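Long-range contacts in YfkN protein (Bacillus subtilis subsp. subtilis, PDB 3GVE), which belongs to the calcineurin-like phosphoesterase family and carries a manganese ion and a magnesium ion bound side by side through a shared ligand: residues L12-T17 with I290-E295; Y27-D32 with N334-V339. All coordinates share one frame; numbering follows the deposited sequence. Where two conformers were deposited one is given.

Contact 1: residues L12-T17 with I290-E295; sequences LSILAT and IDLKLE
L12, S13 and I14 pair with L292, D291 and I290 where two neighbouring strands of a four-stranded mixed sheet run antiparallel, with segment axes 4.8 Å apart. L12 and I14 form the hydrogen-bonded pairs, with L292 and I290. S13 and D291 form the non-hydrogen-bonded pair between them. L12 N donates a hydrogen bond to L292 O at 2.9 Å, and L292 N donates one to L12 O. I14 N donates to I290 O at 2.8 Å, and I290 N donates to I14 O.

On one face of the sheet, S13 and D291 add a side-chain bond. S13 OG is anti to the carbonyl carbon (chi1 -67°). From there it donates to D291 OD1 at 2.9 Å, reaching the oxygen nearly in line with its C-O bond. H11 NE2 also bonds D291 OD1, and N54 ND2 bonds S13 OG, so the pair sits in a small polar network.

The opposite face is apolar and faces inward. In the two-sheet sandwich of this family, four of its side chains meet strands 210-215 and 244-247 of the other sheet: I14 touches I212 and A244, I290 touches A244 and I246, and L292 and L294 touch V210. Within the pair, I14 and I290 lie side by side and point the same way. I14 CD1 is 4.2 Å from I290 CG2 and 4.1 Å from L292 CD1. The second torsion of I14 (155°), nearly extended, places CD1 there. L12 CD2 lies 4.3 Å from L292 CD1, and L12 CB meets L294 CD1 at 4.3 Å.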
loop_
_atom_site.group_PDB
_atom_site.type_symbol
_atom_site.label_atom_id
_atom_site.label_comp_id
_atom_site.label_asym_id
_atom_site.label_seq_id
_atom_site.Cartn_x
_atom_site.Cartn_y
_atom_site.Cartn_z
ATOM N N LEU A 12 -13.413 31.631 8.501
ATOM C CA LEU A 12 -13.822 30.529 7.648
ATOM C C LEU A 12 -12.874 29.344 7.900
ATOM O O LEU A 12 -11.671 29.511 7.911
ATOM C CB LEU A 12 -13.751 30.978 6.183
ATOM C CG LEU A 12 -14.071 29.925 5.129
ATOM C CD1 LEU A 12 -15.518 29.465 5.281
ATOM C CD2 LEU A 12 -13.831 30.483 3.742
ATOM N N SER A 13 -13.431 28.163 8.139
ATOM C CA SER A 13 -12.627 26.959 8.326
ATOM C C SER A 13 -12.841 26.032 7.145
ATOM O O SER A 13 -13.949 25.873 6.674
ATOM C CB SER A 13 -13.034 26.239 9.599
ATOM O OG SER A 13 -12.709 26.998 10.735
ATOM N N ILE A 14 -11.766 25.426 6.670
ATOM C CA ILE A 14 -11.854 24.453 5.594
ATOM C C ILE A 14 -11.307 23.142 6.119
ATOM O O ILE A 14 -10.180 23.084 6.558
ATOM C CB ILE A 14 -11.004 24.895 4.370
ATOM C CG1 ILE A 14 -11.434 26.275 3.853
ATOM C CG2 ILE A 14 -11.104 23.868 3.246
ATOM C CD1 ILE A 14 -10.333 26.986 3.118
ATOM N N LEU A 15 -12.125 22.103 6.072
ATOM C CA LEU A 15 -11.704 20.754 6.474
ATOM C C LEU A 15 -11.454 19.926 5.222
ATOM O O LEU A 15 -12.202 20.045 4.274
ATOM C CB LEU A 15 -12.796 20.103 7.307
ATOM C CG LEU A 15 -13.344 20.937 8.477
ATOM C CD1 LEU A 15 -14.399 20.122 9.214
ATOM C CD2 LEU A 15 -12.236 21.369 9.431
ATOM N N ALA A 16 -10.408 19.100 5.229
ATOM C CA ALA A 16 -9.985 18.400 4.008
ATOM C C ALA A 16 -9.544 16.967 4.220
ATOM O O ALA A 16 -8.765 16.681 5.146
ATOM C CB ALA A 16 -8.847 19.167 3.324
ATOM N N THR A 17 -10.010 16.083 3.330
ATOM C CA THR A 17 -9.453 14.705 3.285
ATOM C C THR A 17 -8.674 14.539 2.007
ATOM O O THR A 17 -8.867 15.319 0.999
ATOM C CB THR A 17 -10.581 13.673 3.385
ATOM O OG1 THR A 17 -11.617 13.985 2.413
ATOM C CG2 THR A 17 -11.188 13.683 4.762
ATOM N N ILE A 290 -7.735 24.209 7.633
ATOM C CA ILE A 290 -7.255 25.550 7.339
ATOM C C ILE A 290 -8.219 26.589 7.907
ATOM O O ILE A 290 -9.405 26.527 7.679
ATOM C CB ILE A 290 -7.087 25.766 5.822
ATOM C CG1 ILE A 290 -5.912 24.921 5.318
ATOM C CG2 ILE A 290 -6.903 27.226 5.497
ATOM C CD1 ILE A 290 -5.663 25.030 3.823
ATOM N N ASP A 291 -7.668 27.533 8.655
ATOM C CA ASP A 291 -8.437 28.652 9.194
ATOM C C ASP A 291 -8.051 29.905 8.428
ATOM O O ASP A 291 -6.887 30.203 8.269
ATOM C CB ASP A 291 -8.174 28.811 10.695
ATOM C CG ASP A 291 -8.715 27.637 11.492
ATOM O OD1 ASP A 291 -9.930 27.487 11.569
ATOM O OD2 ASP A 291 -7.911 26.838 11.997
ATOM N N LEU A 292 -9.063 30.599 7.930
ATOM C CA LEU A 292 -8.896 31.900 7.283
ATOM C C LEU A 292 -9.610 32.966 8.100
ATOM O O LEU A 292 -10.758 32.796 8.450
ATOM C CB LEU A 292 -9.487 31.891 5.877
ATOM C CG LEU A 292 -8.899 30.884 4.874
ATOM C CD1 LEU A 292 -9.550 30.984 3.509
ATOM C CD2 LEU A 292 -7.370 31.019 4.793
ATOM N N LYS A 293 -8.900 34.093 8.292
ATOM C CA LYS A 293 -9.617 35.318 8.859
ATOM C C LYS A 293 -9.702 36.291 7.694
ATOM O O LYS A 293 -8.739 36.787 7.181
ATOM C CB LYS A 293 -8.831 35.917 9.998
ATOM C CG LYS A 293 -8.777 35.055 11.151
ATOM C CD LYS A 293 -7.959 35.618 12.336
ATOM C CE LYS A 293 -7.955 34.688 13.524
ATOM N NZ LYS A 293 -7.095 35.275 14.707
ATOM N N LEU A 294 -10.862 36.453 7.233
ATOM C CA LEU A 294 -11.247 37.296 6.106
ATOM C C LEU A 294 -11.690 38.673 6.571
ATOM O O LEU A 294 -12.360 38.804 7.570
ATOM C CB LEU A 294 -12.389 36.676 5.300
ATOM C CG LEU A 294 -12.296 35.196 4.940
ATOM C CD1 LEU A 294 -13.557 34.799 4.207
ATOM C CD2 LEU A 294 -11.103 35.015 4.064
ATOM N N GLU A 295 -11.301 39.691 5.815
ATOM C CA GLU A 295 -11.661 41.073 6.138
ATOM C C GLU A 295 -12.169 41.776 4.912
ATOM O O GLU A 295 -11.600 41.589 3.854
ATOM C CB GLU A 295 -10.456 41.832 6.682
ATOM C CG GLU A 295 -10.373 41.785 8.164
ATOM C CD GLU A 295 -9.127 42.429 8.702
ATOM O OE1 GLU A 295 -8.631 43.359 8.071
ATOM O OE2 GLU A 295 -8.648 42.000 9.749
#

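Contact 2: residues Y27-D32 with N334-V339; sequences YDYYSD and NTLEYV
Y27, Y29 and D32 meet T335, L336 and V339 of helix 322-340 in a mostly apolar contact with one CH-pi interaction, and no hydrogen bond spans the two segments. T335 CG2 lies over one face of the Y29 ring, 3.9 Å from its centroid and 23° off the normal, shifted toward the rim. Y27 CD2 lies over the opposite face, also toward the rim, so the ring sits between a methyl and a second tyrosine.

L336 CD2 is 3.5 Å from Y27 CE2, and it reaches Y29 CE1 at 4.1 Å, at the ring edge. V339 CG2 packs on Y29 CB at 4.3 Å.

These contacts join the C-terminal helix to the turn that follows strand 27-28. D28 shapes that turn as an Asx turn: its OD1 accepts Y30 N at 3.0 Å from above the carboxylate plane.

Two methyls pack against oxygens. V339 CG1, anti to the backbone N (chi1 169°), lies 3.7 Å from Y29 O. L336 CD2 is 3.7 Å from D32 OD1.

That same D32 OD1 accepts from Y27 OH at 2.5 Å, on the anti side and 18° out of the carboxylate plane. D32 OD2 forms a salt bridge with R340. Y29 OH is hydrogen-bonded to H332 ND1, one turn before L336. S31 packs on L253, and D32 on E258, of the second subunit.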
loop_
_atom_site.group_PDB
_atom_site.type_symbol
_atom_site.label_atom_id
_atom_site.label_comp_id
_atom_site.label_asym_id
_atom_site.label_seq_id
_atom_site.Cartn_x
_atom_site.Cartn_y
_atom_site.Cartn_z
ATOM N N TYR A 27 -11.163 -0.801 8.362
ATOM C CA TYR A 27 -11.147 -2.228 8.041
ATOM C C TYR A 27 -10.100 -2.577 6.988
ATOM O O TYR A 27 -9.990 -1.921 5.963
ATOM C CB TYR A 27 -12.536 -2.661 7.553
ATOM C CG TYR A 27 -12.788 -4.148 7.715
ATOM C CD1 TYR A 27 -13.263 -4.662 8.917
ATOM C CD2 TYR A 27 -12.525 -5.033 6.684
ATOM C CE1 TYR A 27 -13.478 -6.013 9.072
ATOM C CE2 TYR A 27 -12.754 -6.393 6.836
ATOM C CZ TYR A 27 -13.226 -6.859 8.036
ATOM O OH TYR A 27 -13.438 -8.206 8.228
ATOM N N ASP A 28 -9.347 -3.635 7.260
ATOM C CA ASP A 28 -8.363 -4.191 6.348
ATOM C C ASP A 28 -8.994 -5.401 5.659
ATOM O O ASP A 28 -9.168 -6.444 6.272
ATOM C CB ASP A 28 -7.108 -4.604 7.153
ATOM C CG ASP A 28 -6.068 -5.328 6.319
ATOM O OD1 ASP A 28 -6.208 -5.420 5.114
ATOM O OD2 ASP A 28 -5.097 -5.814 6.908
ATOM N N TYR A 29 -9.347 -5.262 4.392
ATOM C CA TYR A 29 -9.984 -6.355 3.662
ATOM C C TYR A 29 -9.032 -7.507 3.354
ATOM O O TYR A 29 -9.486 -8.605 3.095
ATOM C CB TYR A 29 -10.627 -5.885 2.345
ATOM C CG TYR A 29 -11.822 -4.957 2.530
ATOM C CD1 TYR A 29 -13.046 -5.441 2.974
ATOM C CD2 TYR A 29 -11.707 -3.593 2.281
ATOM C CE1 TYR A 29 -14.113 -4.599 3.160
ATOM C CE2 TYR A 29 -12.772 -2.754 2.459
ATOM C CZ TYR A 29 -13.975 -3.260 2.900
ATOM O OH TYR A 29 -15.042 -2.423 3.092
ATOM N N TYR A 30 -7.735 -7.233 3.344
ATOM C CA TYR A 30 -6.738 -8.262 3.035
ATOM C C TYR A 30 -6.520 -9.193 4.217
ATOM O O TYR A 30 -6.673 -10.390 4.042
ATOM C CB TYR A 30 -5.416 -7.643 2.577
ATOM C CG TYR A 30 -5.617 -6.528 1.576
ATOM C CD1 TYR A 30 -5.472 -5.227 1.960
ATOM C CD2 TYR A 30 -5.965 -6.789 0.259
ATOM C CE1 TYR A 30 -5.671 -4.194 1.069
ATOM C CE2 TYR A 30 -6.169 -5.752 -0.645
ATOM C CZ TYR A 30 -6.012 -4.462 -0.223
ATOM O OH TYR A 30 -6.192 -3.416 -1.086
ATOM N N SER A 31 -6.316 -8.715 5.437
ATOM C CA SER A 31 -6.259 -9.589 6.594
ATOM C C SER A 31 -7.665 -9.979 7.068
ATOM O O SER A 31 -7.845 -10.893 7.846
ATOM C CB SER A 31 -5.477 -8.904 7.690
ATOM O OG SER A 31 -6.153 -7.770 8.123
ATOM N N ASP A 32 -8.725 -9.311 6.569
ATOM C CA ASP A 32 -10.134 -9.485 6.881
ATOM C C ASP A 32 -10.347 -9.222 8.356
ATOM O O ASP A 32 -10.885 -10.038 9.082
ATOM C CB ASP A 32 -10.624 -10.880 6.470
ATOM C CG ASP A 32 -12.118 -10.937 6.203
ATOM O OD1 ASP A 32 -12.850 -10.005 6.542
ATOM O OD2 ASP A 32 -12.549 -11.949 5.624
ATOM N N ASN A 334 -21.281 -6.538 1.242
ATOM C CA ASN A 334 -21.154 -7.118 -0.089
ATOM C C ASN A 334 -19.693 -7.303 -0.482
ATOM O O ASN A 334 -19.323 -8.256 -1.144
ATOM C CB ASN A 334 -21.879 -6.249 -1.134
ATOM C CG ASN A 334 -23.394 -6.261 -0.965
ATOM O OD1 ASN A 334 -23.945 -7.081 -0.255
ATOM N ND2 ASN A 334 -24.055 -5.340 -1.618
ATOM N N THR A 335 -18.861 -6.355 -0.068
ATOM C CA THR A 335 -17.431 -6.442 -0.317
ATOM C C THR A 335 -16.790 -7.613 0.448
ATOM O O THR A 335 -15.958 -8.316 -0.083
ATOM C CB THR A 335 -16.732 -5.103 0.002
ATOM O OG1 THR A 335 -17.248 -4.101 -0.875
ATOM C CG2 THR A 335 -15.228 -5.193 -0.199
ATOM N N LEU A 336 -17.185 -7.791 1.697
ATOM C CA LEU A 336 -16.704 -8.938 2.453
ATOM C C LEU A 336 -17.023 -10.239 1.710
ATOM O O LEU A 336 -16.189 -11.101 1.614
ATOM C CB LEU A 336 -17.330 -8.968 3.839
ATOM C CG LEU A 336 -16.949 -7.870 4.823
ATOM C CD1 LEU A 336 -17.782 -7.987 6.085
ATOM C CD2 LEU A 336 -15.462 -7.847 5.171
ATOM N N GLU A 337 -18.232 -10.358 1.177
ATOM C CA GLU A 337 -18.627 -11.563 0.453
ATOM C C GLU A 337 -17.747 -11.724 -0.777
ATOM O O GLU A 337 -17.271 -12.797 -1.098
ATOM C CB GLU A 337 -20.099 -11.473 0.064
ATOM C CG GLU A 337 -20.664 -12.698 -0.643
ATOM C CD GLU A 337 -22.159 -12.598 -0.935
ATOM O OE1 GLU A 337 -22.849 -13.635 -0.869
ATOM O OE2 GLU A 337 -22.654 -11.505 -1.253
ATOM N N TYR A 338 -17.537 -10.616 -1.469
ATOM C CA TYR A 338 -16.723 -10.581 -2.673
ATOM C C TYR A 338 -15.285 -11.039 -2.406
ATOM O O TYR A 338 -14.714 -11.804 -3.171
ATOM C CB TYR A 338 -16.750 -9.159 -3.244
ATOM C CG TYR A 338 -15.646 -8.829 -4.211
ATOM C CD1 TYR A 338 -15.566 -9.439 -5.443
ATOM C CD2 TYR A 338 -14.691 -7.894 -3.889
ATOM C CE1 TYR A 338 -14.545 -9.129 -6.318
ATOM C CE2 TYR A 338 -13.691 -7.588 -4.734
ATOM C CZ TYR A 338 -13.606 -8.191 -5.949
ATOM O OH TYR A 338 -12.578 -7.860 -6.792
ATOM N N VAL A 339 -14.715 -10.570 -1.312
ATOM C CA VAL A 339 -13.338 -10.878 -0.960
ATOM C C VAL A 339 -13.149 -12.323 -0.496
ATOM O O VAL A 339 -12.110 -12.927 -0.724
ATOM C CB VAL A 339 -12.859 -9.947 0.152
ATOM C CG1 VAL A 339 -11.567 -10.418 0.698
ATOM C CG2 VAL A 339 -12.732 -8.536 -0.386
#

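In the fold
Contacts 1 and 2 lie on opposite sides of the chain's centre. Their own centres are 36 Å apart, and their nearest atoms are about 15 Å apart. Their segments alternate along the chain. Strand 9-17, used in contact 1, ends just before D19 and H21, which bind the manganese ion, and the chain then goes on to strand 27-28 of contact 2. Strand 244-247 leads in the same way to H249 and H251, ligands of magnesium and manganese. D64 binds both metals. Contact 1 thus includes a strand whose end leads into the metal ligands, while contact 2 joins the C-terminal helix to the segment after strand 27-28, its centre 26 Å from the chain centre.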